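Local atomic coordinates of malonyl CoA-acyl carrier protein transacylase (Bartonella henselae, PDB entry 3QAT), a protein that catalyses the transfer of a malonyl group from malonyl-CoA to acyl carrier protein, a step that supplies the extender unit for fatty acid biosynthesis. Residues P233-V238 against R264-W269; K147-I152 against C162-D167; N220-V225 against L252-V257; P67-V72 against I281-V286; V275-E280 against L313-V318. All coordinates share one frame; numbering follows the deposited sequence.

Contact 1. Residues P233-V238 against R264-W269; sequences PLIANV and RETIEW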
# COMPACT_ATOMS: atom_id res chain seq x y z
N PRO A 233 1.50 -12.46 11.53
CA PRO A 233 2.68 -11.77 11.02
C PRO A 233 2.40 -10.88 9.81
O PRO A 233 1.51 -11.18 9.01
CB PRO A 233 3.61 -12.91 10.58
CG PRO A 233 3.13 -14.13 11.32
CD PRO A 233 1.65 -13.94 11.44
N LEU A 234 3.19 -9.83 9.72
CA LEU A 234 3.20 -8.98 8.53
C LEU A 234 4.26 -9.47 7.53
O LEU A 234 5.44 -9.63 7.89
CB LEU A 234 3.55 -7.57 8.98
CG LEU A 234 3.70 -6.55 7.84
CD1 LEU A 234 2.33 -6.08 7.33
CD2 LEU A 234 4.60 -5.37 8.25
N ILE A 235 3.87 -9.67 6.27
CA ILE A 235 4.88 -9.98 5.26
C ILE A 235 5.37 -8.63 4.71
O ILE A 235 4.71 -8.02 3.86
CB ILE A 235 4.32 -10.86 4.11
CG1 ILE A 235 3.52 -12.05 4.65
CG2 ILE A 235 5.49 -11.32 3.18
CD1 ILE A 235 4.27 -12.93 5.69
N ALA A 236 6.49 -8.15 5.24
CA ALA A 236 6.94 -6.78 4.99
C ALA A 236 7.40 -6.57 3.56
O ALA A 236 8.02 -7.43 2.95
CB ALA A 236 8.06 -6.38 5.97
N ASN A 237 7.13 -5.37 3.04
CA ASN A 237 7.51 -5.02 1.68
C ASN A 237 9.03 -5.14 1.42
O ASN A 237 9.43 -5.42 0.29
CB ASN A 237 7.15 -3.54 1.37
CG ASN A 237 5.67 -3.25 1.21
OD1 ASN A 237 5.33 -2.08 1.09
ND2 ASN A 237 4.81 -4.26 1.11
N VAL A 238 9.85 -4.93 2.46
CA VAL A 238 11.30 -4.85 2.32
C VAL A 238 11.93 -6.24 2.45
O VAL A 238 12.90 -6.56 1.75
CB VAL A 238 11.91 -3.87 3.38
CG1 VAL A 238 13.43 -4.02 3.54
CG2 VAL A 238 11.54 -2.44 2.96
N ARG A 264 5.47 -8.59 -5.99
CA ARG A 264 5.50 -9.87 -6.69
C ARG A 264 5.99 -10.99 -5.76
O ARG A 264 5.33 -12.02 -5.61
CB ARG A 264 6.41 -9.77 -7.94
CG ARG A 264 6.55 -11.13 -8.67
CD ARG A 264 7.62 -11.09 -9.75
NE ARG A 264 8.96 -10.71 -9.26
CZ ARG A 264 9.87 -11.55 -8.77
NH1 ARG A 264 9.62 -12.85 -8.67
NH2 ARG A 264 11.05 -11.08 -8.36
N GLU A 265 7.14 -10.76 -5.13
CA GLU A 265 7.73 -11.77 -4.25
C GLU A 265 6.86 -12.05 -3.04
O GLU A 265 6.80 -13.19 -2.55
CB GLU A 265 9.11 -11.31 -3.79
CG GLU A 265 10.20 -11.42 -4.90
CD GLU A 265 11.45 -10.63 -4.54
OE1 GLU A 265 11.41 -9.37 -4.47
OE2 GLU A 265 12.50 -11.29 -4.32
N THR A 266 6.15 -11.02 -2.57
CA THR A 266 5.23 -11.17 -1.46
C THR A 266 4.10 -12.14 -1.80
O THR A 266 3.82 -13.05 -1.04
CB THR A 266 4.67 -9.79 -1.03
OG1 THR A 266 5.75 -9.01 -0.49
CG2 THR A 266 3.61 -9.94 0.05
N ILE A 267 3.47 -11.95 -2.95
CA ILE A 267 2.37 -12.82 -3.34
C ILE A 267 2.88 -14.24 -3.62
O ILE A 267 2.23 -15.24 -3.23
CB ILE A 267 1.62 -12.26 -4.57
CG1 ILE A 267 0.99 -10.90 -4.21
CG2 ILE A 267 0.55 -13.28 -5.07
CD1 ILE A 267 0.07 -10.93 -2.97
N GLU A 268 4.05 -14.34 -4.25
CA GLU A 268 4.65 -15.66 -4.50
C GLU A 268 4.96 -16.37 -3.18
O GLU A 268 4.68 -17.57 -3.06
CB GLU A 268 5.89 -15.55 -5.39
CG GLU A 268 5.53 -15.19 -6.84
CD GLU A 268 6.74 -14.95 -7.74
OE1 GLU A 268 7.87 -14.83 -7.24
OE2 GLU A 268 6.55 -14.87 -8.97
N TRP A 269 5.54 -15.65 -2.21
CA TRP A 269 5.82 -16.24 -0.90
C TRP A 269 4.54 -16.71 -0.21
O TRP A 269 4.42 -17.85 0.24
CB TRP A 269 6.62 -15.30 0.02
CG TRP A 269 7.07 -16.06 1.25
CD1 TRP A 269 8.20 -16.79 1.38
CD2 TRP A 269 6.34 -16.22 2.48
NE1 TRP A 269 8.26 -17.37 2.63
CE2 TRP A 269 7.13 -17.05 3.32
CE3 TRP A 269 5.11 -15.74 2.95
CZ2 TRP A 269 6.72 -17.42 4.61
CZ3 TRP A 269 4.70 -16.11 4.25
CH2 TRP A 269 5.50 -16.97 5.05
O HOH W 1 4.93 -7.09 1.28
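Ile235 packs against Thr266 and Trp269, joining the short strand 234-235 to helix 263-272 in the acyltransferase domain. Its two branches do separate work. Ile235 CG2 lies beside the carbonyl carbon and meets Thr266 CG2 at 3.9 Å; the two side chains lie alongside, pointing opposite ways. The other branch, CG1, is folded back (chi2 -53°), and its end, Ile235 CD1, comes within 3.5 Å of Trp269 CZ3. The methyl reaches the indole obliquely, at its six-membered ring. Trp269 gets there because its CG stands anti to its own backbone N (chi1 -171°), which sends the ring across Ile235 at about a right angle. Pro242 and Val240 also touch this indole. The methyl of Thr266 faces the apolar side, while its hydroxyl is turned to the polar one. OG1 is hydrogen-bonded to the carbonyl O of Arg262, one turn back in the chain. Asn237 is held by Gly96 and Ser98, in a GxSxG sequence consistent with a nucleophile elbow. A water bridges both segments: it donates to Ile235 O at 2.8 Å and to Thr266 OG1 at 2.7 Å, and accepts from Asn237 ND2 at 2.8 Å.

Contact 2. Residues K147-I152 against C162-D167; sequences KDVEEI and CQIAND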
# COMPACT_ATOMS: atom_id res chain seq x y z
N LYS A 147 15.72 -7.63 -13.95
CA LYS A 147 17.10 -7.56 -14.42
C LYS A 147 17.30 -6.50 -15.50
O LYS A 147 18.23 -5.68 -15.41
CB LYS A 147 17.59 -8.94 -14.91
N ASP A 148 16.43 -6.51 -16.51
CA ASP A 148 16.52 -5.56 -17.62
C ASP A 148 16.23 -4.13 -17.17
O ASP A 148 16.82 -3.19 -17.69
CB ASP A 148 15.56 -5.96 -18.74
CG ASP A 148 15.99 -7.25 -19.45
OD1 ASP A 148 17.07 -7.80 -19.13
OD2 ASP A 148 15.22 -7.72 -20.32
N VAL A 149 15.31 -3.96 -16.22
CA VAL A 149 15.05 -2.61 -15.72
C VAL A 149 16.22 -2.13 -14.86
O VAL A 149 16.57 -0.96 -14.92
CB VAL A 149 13.69 -2.50 -14.99
CG1 VAL A 149 13.50 -1.07 -14.42
CG2 VAL A 149 12.57 -2.86 -15.94
N GLU A 150 16.83 -3.03 -14.08
CA GLU A 150 18.02 -2.69 -13.28
C GLU A 150 19.16 -2.22 -14.19
O GLU A 150 19.89 -1.27 -13.88
CB GLU A 150 18.43 -3.86 -12.36
CG GLU A 150 17.49 -4.00 -11.14
CD GLU A 150 17.75 -5.22 -10.24
OE1 GLU A 150 18.40 -6.20 -10.67
OE2 GLU A 150 17.27 -5.20 -9.08
N GLU A 151 19.26 -2.85 -15.36
CA GLU A 151 20.23 -2.46 -16.36
C GLU A 151 19.93 -1.05 -16.92
O GLU A 151 20.84 -0.23 -17.08
CB GLU A 151 20.30 -3.51 -17.45
CG GLU A 151 21.58 -3.46 -18.27
CD GLU A 151 21.43 -4.14 -19.62
OE1 GLU A 151 20.58 -5.05 -19.75
OE2 GLU A 151 22.16 -3.74 -20.56
N ILE A 152 18.65 -0.76 -17.18
CA ILE A 152 18.27 0.59 -17.62
C ILE A 152 18.64 1.62 -16.55
O ILE A 152 19.11 2.71 -16.86
CB ILE A 152 16.77 0.70 -17.95
CG1 ILE A 152 16.41 -0.18 -19.17
CG2 ILE A 152 16.42 2.15 -18.25
CD1 ILE A 152 14.93 -0.28 -19.47
N CYS A 162 18.06 6.63 -10.73
CA CYS A 162 16.83 5.93 -11.15
C CYS A 162 16.84 4.55 -10.51
O CYS A 162 17.82 3.82 -10.62
CB CYS A 162 16.76 5.84 -12.67
SG CYS A 162 15.25 5.08 -13.35
N GLN A 163 15.75 4.20 -9.83
CA GLN A 163 15.69 2.98 -9.06
C GLN A 163 14.36 2.28 -9.29
O GLN A 163 13.40 2.90 -9.73
CB GLN A 163 15.81 3.31 -7.56
CG GLN A 163 17.20 3.73 -7.16
CD GLN A 163 17.24 4.21 -5.74
OE1 GLN A 163 16.70 5.24 -5.41
NE2 GLN A 163 17.92 3.45 -4.88
N ILE A 164 14.32 0.97 -9.03
CA ILE A 164 13.03 0.26 -9.04
C ILE A 164 12.25 0.58 -7.75
O ILE A 164 12.72 0.28 -6.64
CB ILE A 164 13.22 -1.26 -9.20
CG1 ILE A 164 13.80 -1.55 -10.59
CG2 ILE A 164 11.88 -2.00 -8.98
CD1 ILE A 164 14.05 -3.04 -10.86
N ALA A 165 11.08 1.21 -7.92
CA ALA A 165 10.22 1.56 -6.79
C ALA A 165 9.24 0.45 -6.43
O ALA A 165 8.97 0.20 -5.26
CB ALA A 165 9.45 2.83 -7.14
N ASN A 166 8.66 -0.21 -7.44
CA ASN A 166 7.75 -1.33 -7.17
C ASN A 166 8.10 -2.46 -8.12
O ASN A 166 8.30 -2.22 -9.33
CB ASN A 166 6.29 -1.06 -7.55
CG ASN A 166 5.55 0.03 -6.77
OD1 ASN A 166 4.39 0.26 -7.14
ND2 ASN A 166 6.11 0.65 -5.71
N ASP A 167 8.06 -3.70 -7.64
CA ASP A 167 8.05 -4.86 -8.51
C ASP A 167 6.67 -5.47 -8.27
O ASP A 167 6.46 -6.14 -7.25
CB ASP A 167 9.19 -5.82 -8.08
CG ASP A 167 9.17 -7.14 -8.85
OD1 ASP A 167 8.63 -7.19 -9.97
OD2 ASP A 167 9.69 -8.16 -8.34
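Ile164 carries the apolar packing, resting on Val149 and Glu150 of helix 146-155. Ile164 CG1 lies 3.9 Å from Val149 CG1, and the two side chains cross obliquely. The end methyl goes further. Ile164 CD1 approaches Val149 CG1 at 4.1 Å and Glu150 CG at 3.6 Å. The extended isoleucine chain (chi2 180°) is what carries CD1 out to the helix. Glu150 lends only its aliphatic part here, crossing Ile164 at about a right angle, and its chain runs on extended beyond CG. Val149 also touches Leu141 and Ile175, so it sits over more than one strand.

The polar bonds are local. In the helix, Glu151 N bonds to Lys147 O and Ile152 N to Asp148 O. In the strand, Asn166 ND2 donates to Ala165 O at 2.9 Å with a nearly straight N-H angle of 169°. The donor stands above the carbonyl plane, although the oxygen lies close to the plane of the amide.

Ala165 and Asn166 both face Val174 on the antiparallel neighbour, a classic beta bulge. Helix 146-155 and strand 162-169 belong to the first half of a ferredoxin-like beta-alpha-beta-beta-alpha-beta unit, to which strand 261-262 adds an edge.

Contact 3. Residues N220-V225 against L252-V257; sequences NALLTV and LLVQQV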
# COMPACT_ATOMS: atom_id res chain seq x y z
N ASN A 220 11.29 9.17 13.42
CA ASN A 220 10.95 9.92 14.64
C ASN A 220 9.51 9.68 15.08
O ASN A 220 9.23 9.52 16.28
CB ASN A 220 11.23 11.40 14.43
CG ASN A 220 12.72 11.71 14.45
OD1 ASN A 220 13.50 10.96 15.05
ND2 ASN A 220 13.12 12.79 13.78
N ALA A 221 8.58 9.60 14.12
CA ALA A 221 7.19 9.35 14.49
C ALA A 221 6.97 7.96 15.05
O ALA A 221 6.21 7.77 16.00
CB ALA A 221 6.26 9.60 13.28
N LEU A 222 7.62 6.97 14.45
CA LEU A 222 7.43 5.58 14.87
C LEU A 222 8.09 5.28 16.21
O LEU A 222 7.62 4.39 16.94
CB LEU A 222 7.94 4.63 13.80
CG LEU A 222 7.04 4.56 12.56
CD1 LEU A 222 7.85 3.94 11.43
CD2 LEU A 222 5.82 3.72 12.88
N LEU A 223 9.16 6.02 16.54
CA LEU A 223 9.79 5.86 17.86
C LEU A 223 8.87 6.19 19.02
O LEU A 223 9.02 5.59 20.11
CB LEU A 223 11.03 6.76 17.97
CG LEU A 223 12.29 6.17 17.34
CD1 LEU A 223 13.35 7.28 17.15
CD2 LEU A 223 12.84 5.02 18.20
N THR A 224 7.93 7.11 18.86
CA THR A 224 7.19 7.53 20.05
C THR A 224 5.83 6.83 20.19
O THR A 224 5.28 6.76 21.30
CB THR A 224 7.06 9.06 20.12
OG1 THR A 224 6.38 9.54 18.96
CG2 THR A 224 8.46 9.70 20.17
N VAL A 225 5.32 6.29 19.09
CA VAL A 225 3.99 5.71 19.09
C VAL A 225 3.93 4.42 19.90
O VAL A 225 4.86 3.60 19.85
CB VAL A 225 3.49 5.47 17.61
CG1 VAL A 225 4.21 4.33 16.92
CG2 VAL A 225 2.01 5.27 17.57
N LEU A 252 11.86 -1.69 9.47
CA LEU A 252 11.45 -2.05 8.11
C LEU A 252 10.49 -1.05 7.47
O LEU A 252 10.57 -0.83 6.27
CB LEU A 252 10.85 -3.45 8.07
CG LEU A 252 11.79 -4.60 8.44
CD1 LEU A 252 10.94 -5.83 8.68
CD2 LEU A 252 12.85 -4.87 7.35
N LEU A 253 9.62 -0.44 8.29
CA LEU A 253 8.76 0.67 7.78
C LEU A 253 9.60 1.89 7.36
O LEU A 253 9.29 2.53 6.34
CB LEU A 253 7.72 1.07 8.82
CG LEU A 253 6.64 0.03 9.15
CD1 LEU A 253 5.81 0.57 10.30
CD2 LEU A 253 5.74 -0.21 7.94
N VAL A 254 10.65 2.19 8.12
CA VAL A 254 11.55 3.28 7.76
C VAL A 254 12.31 2.96 6.45
O VAL A 254 12.39 3.80 5.53
CB VAL A 254 12.53 3.61 8.92
CG1 VAL A 254 13.57 4.64 8.48
CG2 VAL A 254 11.76 4.15 10.15
N GLN A 255 12.87 1.74 6.38
CA GLN A 255 13.59 1.30 5.19
C GLN A 255 12.69 1.29 3.95
O GLN A 255 13.13 1.58 2.83
CB GLN A 255 14.13 -0.11 5.41
CG GLN A 255 15.23 -0.21 6.46
CD GLN A 255 15.55 -1.66 6.80
OE1 GLN A 255 15.68 -2.50 5.91
NE2 GLN A 255 15.67 -1.95 8.08
N GLN A 256 11.42 0.95 4.17
CA GLN A 256 10.43 0.87 3.09
C GLN A 256 10.30 2.19 2.31
O GLN A 256 10.11 2.19 1.08
CB GLN A 256 9.09 0.43 3.70
CG GLN A 256 8.07 -0.11 2.71
CD GLN A 256 7.29 0.97 2.03
OE1 GLN A 256 7.41 2.16 2.36
NE2 GLN A 256 6.49 0.57 1.04
N VAL A 257 10.42 3.31 3.01
CA VAL A 257 10.19 4.62 2.39
C VAL A 257 11.12 4.87 1.20
O VAL A 257 10.69 5.45 0.21
CB VAL A 257 10.33 5.72 3.47
CG1 VAL A 257 10.36 7.13 2.87
CG2 VAL A 257 9.19 5.57 4.51
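Leu222 reaches from helix 212-224 and overlaps Leu253 and Val254 of helix 246-258. Its CD1 methyl does most of the touching. Leu222 CD1 lies 3.9 Å from Leu253 CB and 4.1 Å from Val254 CG2, so it meets two consecutive residues of the facing helix. The second methyl, Leu222 CD2, is 4.1 Å from Leu253 CD1, and Leu253 CD1 is also 4.1 Å from Leu222 CD1. The fork of Leu222 therefore has both its prongs near one methyl of its partner. The two leucine side chains cross at about a right angle.

Leu222 is placed by its first torsion. CG stands anti to the carbonyl carbon (chi1 -73°), and the chain then continues extended (chi2 163°). Val254 touches through CG2, the branch beside its backbone N.

The contact is modest and wholly apolar. The nearest CA atoms, Leu222 CA and Val254 CA, are 8.5 Å apart, so the helices meet through side chains and not through their backbones.

Gln256, on the same helix as Leu253, bonds to His207 through its carbonyl O and weakly to Ser98 OG through its side chain. Leu222 also touches Leu119 of helix 113-129, and Leu253 rests on Tyr102 and Leu105 of helix 100-107. The contact thus joins two of the helices packed together beside the parallel sheet, with 100-107 and 113-129 against them.

Contact 4. Residues P67-V72 against I281-V286; sequences PALMAV and IGSGKV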
# COMPACT_ATOMS: atom_id res chain seq x y z
N PRO A 67 -4.11 8.38 4.74
CA PRO A 67 -5.04 8.06 5.83
C PRO A 67 -6.42 7.66 5.28
O PRO A 67 -7.10 6.81 5.90
CB PRO A 67 -5.12 9.36 6.67
CG PRO A 67 -4.63 10.48 5.70
CD PRO A 67 -3.59 9.77 4.83
N ALA A 68 -6.83 8.22 4.13
CA ALA A 68 -8.17 7.85 3.58
C ALA A 68 -8.29 6.38 3.18
O ALA A 68 -9.28 5.72 3.50
CB ALA A 68 -8.53 8.72 2.38
N LEU A 69 -7.28 5.87 2.48
CA LEU A 69 -7.32 4.46 2.06
C LEU A 69 -7.28 3.54 3.27
O LEU A 69 -7.97 2.50 3.29
CB LEU A 69 -6.16 4.14 1.09
CG LEU A 69 -6.49 4.55 -0.36
CD1 LEU A 69 -5.22 4.61 -1.21
CD2 LEU A 69 -7.50 3.57 -0.97
N MET A 70 -6.48 3.91 4.29
CA MET A 70 -6.44 3.11 5.51
C MET A 70 -7.82 3.09 6.17
O MET A 70 -8.28 2.04 6.61
CB MET A 70 -5.36 3.65 6.47
CG MET A 70 -5.22 2.89 7.81
SD MET A 70 -6.43 3.47 9.05
CE MET A 70 -5.93 5.18 9.26
N ALA A 71 -8.49 4.25 6.19
CA ALA A 71 -9.84 4.33 6.83
C ALA A 71 -10.80 3.36 6.14
O ALA A 71 -11.54 2.65 6.80
CB ALA A 71 -10.39 5.74 6.76
N VAL A 72 -10.80 3.34 4.80
CA VAL A 72 -11.70 2.43 4.09
C VAL A 72 -11.37 0.98 4.47
O VAL A 72 -12.28 0.20 4.77
CB VAL A 72 -11.61 2.62 2.58
CG1 VAL A 72 -12.49 1.58 1.84
CG2 VAL A 72 -12.04 4.05 2.22
N ILE A 281 -8.58 -6.02 1.05
CA ILE A 281 -9.47 -5.41 2.03
C ILE A 281 -9.52 -3.91 1.82
O ILE A 281 -8.51 -3.24 2.00
CB ILE A 281 -8.94 -5.69 3.47
CG1 ILE A 281 -8.76 -7.19 3.76
CG2 ILE A 281 -9.89 -5.05 4.51
CD1 ILE A 281 -10.05 -8.02 3.61
N GLY A 282 -10.67 -3.38 1.44
CA GLY A 282 -10.83 -1.92 1.28
C GLY A 282 -11.26 -1.48 -0.11
O GLY A 282 -12.12 -2.09 -0.72
N SER A 283 -10.67 -0.39 -0.60
CA SER A 283 -11.11 0.25 -1.85
C SER A 283 -10.45 -0.38 -3.09
O SER A 283 -9.24 -0.51 -3.15
CB SER A 283 -10.73 1.74 -1.81
OG SER A 283 -11.24 2.39 -2.99
N GLY A 284 -11.27 -0.73 -4.09
CA GLY A 284 -10.77 -1.09 -5.42
C GLY A 284 -10.36 -2.54 -5.63
O GLY A 284 -10.50 -3.40 -4.73
N LYS A 285 -9.88 -2.81 -6.84
CA LYS A 285 -9.52 -4.19 -7.20
C LYS A 285 -8.10 -4.26 -7.74
O LYS A 285 -7.76 -5.20 -8.47
CB LYS A 285 -10.56 -4.81 -8.16
CG LYS A 285 -10.84 -4.00 -9.36
CD LYS A 285 -11.88 -4.70 -10.26
CE LYS A 285 -13.27 -4.69 -9.66
NZ LYS A 285 -14.20 -5.41 -10.61
N VAL A 286 -7.27 -3.28 -7.36
CA VAL A 286 -5.91 -3.19 -7.89
C VAL A 286 -5.03 -4.40 -7.48
O VAL A 286 -4.42 -5.04 -8.36
CB VAL A 286 -5.21 -1.87 -7.49
CG1 VAL A 286 -3.76 -1.86 -8.00
CG2 VAL A 286 -6.00 -0.70 -8.07
O HOH W 2 -8.60 0.76 1.13
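Val72, Ser283 and Gly282 bury the most surface in this contact between helix 62-82 and the loop that follows strand 275-281. Val72 points at the loop and touches with one branch. Its CG1 stands anti to the backbone N (chi1 176°). Val72 CG1 lies 3.6 Å from Ser283 N and 3.8 Å from Gly282 C, so it covers the peptide link between the two loop residues. Val72 CG1 is also 4.1 Å from Ser283 CB.

Ser283 offers its CB to the helix and not its hydroxyl. Ser283 CB meets Leu69 CD2 at 3.8 Å, and so lies against side chains one turn apart on the helix. OG stands anti to the backbone N and is hydrogen-bonded to the carbonyl O of Ser16. Met21 also packs on both Val72 and Ser283.

Gly282 lets the chain come close. Gly282 CA and Val72 CA are 5.3 Å apart. This close approach goes with a residue that has no side chain and a positive phi of 122°. The Ile281 carbonyl O is itself bonded to Ser73 OG, just past Val72.

A water joins the backbones. It donates to Leu69 O at 2.8 Å and accepts from Ser283 N at 2.9 Å.

The chemistry is thus split. One valine methyl covers the Gly282-Ser283 peptide and a leucine methyl meets the serine CB, while one water pairs with a helix carbonyl and a loop N-H in a buried contact. This ties the carboxyl end of a central parallel strand to the helix packed beside it.

Contact 5. Residues V275-E280 against L313-V318; sequences VNTLFE and LRVLGV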
# COMPACT_ATOMS: atom_id res chain seq x y z
N VAL A 275 -1.15 -20.63 1.98
CA VAL A 275 -2.32 -19.79 1.67
C VAL A 275 -2.81 -19.99 0.23
O VAL A 275 -2.02 -19.93 -0.71
CB VAL A 275 -2.00 -18.29 1.91
CG1 VAL A 275 -3.13 -17.38 1.43
CG2 VAL A 275 -1.70 -18.03 3.39
N ASN A 276 -4.11 -20.22 0.08
CA ASN A 276 -4.72 -20.36 -1.24
C ASN A 276 -5.75 -19.28 -1.61
O ASN A 276 -6.27 -19.27 -2.72
CB ASN A 276 -5.27 -21.79 -1.50
CG ASN A 276 -6.49 -22.17 -0.61
OD1 ASN A 276 -6.98 -23.31 -0.72
ND2 ASN A 276 -6.95 -21.27 0.26
N THR A 277 -6.03 -18.37 -0.67
CA THR A 277 -7.02 -17.33 -0.91
C THR A 277 -6.44 -16.00 -0.46
O THR A 277 -6.05 -15.86 0.69
CB THR A 277 -8.36 -17.59 -0.17
OG1 THR A 277 -8.88 -18.87 -0.56
CG2 THR A 277 -9.40 -16.54 -0.55
N LEU A 278 -6.40 -15.03 -1.37
CA LEU A 278 -5.89 -13.70 -1.05
C LEU A 278 -7.04 -12.72 -1.09
O LEU A 278 -7.63 -12.53 -2.16
CB LEU A 278 -4.86 -13.27 -2.10
CG LEU A 278 -3.56 -14.05 -2.22
CD1 LEU A 278 -2.92 -13.70 -3.56
CD2 LEU A 278 -2.62 -13.67 -1.10
N PHE A 279 -7.32 -12.08 0.04
CA PHE A 279 -8.39 -11.10 0.12
C PHE A 279 -7.75 -9.71 0.01
O PHE A 279 -6.69 -9.49 0.59
CB PHE A 279 -9.12 -11.20 1.45
CG PHE A 279 -9.94 -12.45 1.61
CD1 PHE A 279 -11.19 -12.54 1.03
CD2 PHE A 279 -9.43 -13.52 2.33
CE1 PHE A 279 -11.97 -13.71 1.20
CE2 PHE A 279 -10.18 -14.67 2.50
CZ PHE A 279 -11.45 -14.76 1.95
N GLU A 280 -8.38 -8.84 -0.77
CA GLU A 280 -8.02 -7.41 -0.86
C GLU A 280 -9.05 -6.62 -0.04
O GLU A 280 -10.24 -6.55 -0.40
CB GLU A 280 -8.03 -6.97 -2.33
CG GLU A 280 -7.70 -5.47 -2.50
CD GLU A 280 -7.43 -5.06 -3.94
OE1 GLU A 280 -7.84 -5.81 -4.88
OE2 GLU A 280 -6.74 -4.00 -4.12
N LEU A 313 -16.59 -13.83 4.71
CA LEU A 313 -16.85 -14.50 5.98
C LEU A 313 -17.20 -15.99 5.77
O LEU A 313 -16.78 -16.84 6.56
CB LEU A 313 -17.96 -13.79 6.75
CG LEU A 313 -17.59 -12.40 7.24
CD1 LEU A 313 -18.82 -11.63 7.70
CD2 LEU A 313 -16.53 -12.45 8.37
N ARG A 314 -17.93 -16.29 4.70
CA ARG A 314 -18.24 -17.68 4.33
C ARG A 314 -16.99 -18.48 3.92
O ARG A 314 -16.81 -19.63 4.34
CB ARG A 314 -19.28 -17.70 3.21
CG ARG A 314 -20.62 -17.07 3.63
CD ARG A 314 -21.75 -17.35 2.63
NE ARG A 314 -21.33 -17.25 1.22
CZ ARG A 314 -21.52 -16.20 0.42
NH1 ARG A 314 -22.15 -15.10 0.86
NH2 ARG A 314 -21.08 -16.25 -0.84
N VAL A 315 -16.13 -17.86 3.11
CA VAL A 315 -14.90 -18.52 2.67
C VAL A 315 -13.98 -18.81 3.88
O VAL A 315 -13.34 -19.86 3.94
CB VAL A 315 -14.18 -17.64 1.58
CG1 VAL A 315 -12.78 -18.15 1.27
CG2 VAL A 315 -15.03 -17.59 0.31
N LEU A 316 -13.94 -17.87 4.83
CA LEU A 316 -13.14 -18.02 6.05
C LEU A 316 -13.74 -18.98 7.07
O LEU A 316 -13.07 -19.37 8.03
CB LEU A 316 -12.93 -16.65 6.72
CG LEU A 316 -12.09 -15.67 5.90
CD1 LEU A 316 -12.28 -14.26 6.45
CD2 LEU A 316 -10.62 -16.04 5.91
N GLY A 317 -15.00 -19.35 6.88
CA GLY A 317 -15.70 -20.29 7.78
C GLY A 317 -16.11 -19.66 9.10
O GLY A 317 -16.18 -20.34 10.14
N VAL A 318 -16.37 -18.35 9.07
CA VAL A 318 -16.85 -17.60 10.24
C VAL A 318 -18.28 -18.01 10.62
O VAL A 318 -18.53 -18.38 11.77
CB VAL A 318 -16.75 -16.07 10.02
CG1 VAL A 318 -17.51 -15.30 11.11
CG2 VAL A 318 -15.30 -15.65 9.97
OXT VAL A 318 -19.21 -18.00 9.81
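Phe279 has its CG anti to the carbonyl carbon (chi1 -69°), which sends the ring toward Val315 and Leu316. Its chi2 of -81° sets how the ring is turned, with the CZ edge meeting Val315. Val315 answers with CG1, which is anti to its backbone N. The packing these torsions allow joins strand 275-281 of the parallel sheet to helix 306-316, the last helix of the alpha/beta fold.

The ring is touched at its far end. Val315 CG1 lies 3.7 Å from Phe279 CZ, at the edge and near the ring plane. Leu316 comes obliquely, with Leu316 CD2 3.7 Å from Phe279 CE2. Leu316 CG is 4.0 Å from Phe279 CE2. Both aliphatic side chains lie alongside the phenyl and point the opposite way. Within the strand, Thr277 CG2 lies over one face of the ring, offset toward the rim. That methyl also meets Val315, tip to tip.

Other strands complete the setting. Leu301 and Val303 of strand 299-303 and Ala7 of strand 6-11 pack on Phe279. Leu316 also rests on Ala7 and Phe9. The phenyl is buried, while Val315 lies on the outer side of the contact.

The helix then stops in a Schellman motif. Gly317 takes a positive phi of 75°, and Lys90 NZ bonds to the carbonyl O of Leu316. Two bonds run back into the last turn: Gly317 N to Arg314 O at 3.1 Å, and Val318 N to Leu313 O at 3.0 Å.

Contact 1 is the meeting point of most of the others. Its Arg264 NE forms a salt bridge to Asp167 OD2 of contact 2 at 2.8 Å. Its Asn237 OD1 is 2.9 Å from Gln256 NE2 of contact 3, a probable hydrogen bond. This amide pair brings contacts 1 and 3 together beside Ser98, in the GxSxG sequence that probably forms the nucleophile elbow. Ile267 CG2 of contact 1 packs on Leu278 CD1 of contact 5 at 3.8 Å. Contacts 5 and 4 use consecutive segments, strand 275-281 and the loop after it, where Glu280 OE2 approaches Val286 N at 3.4 Å. Contacts 2 and 5 are farthest apart, with centres about 33 Å from each other.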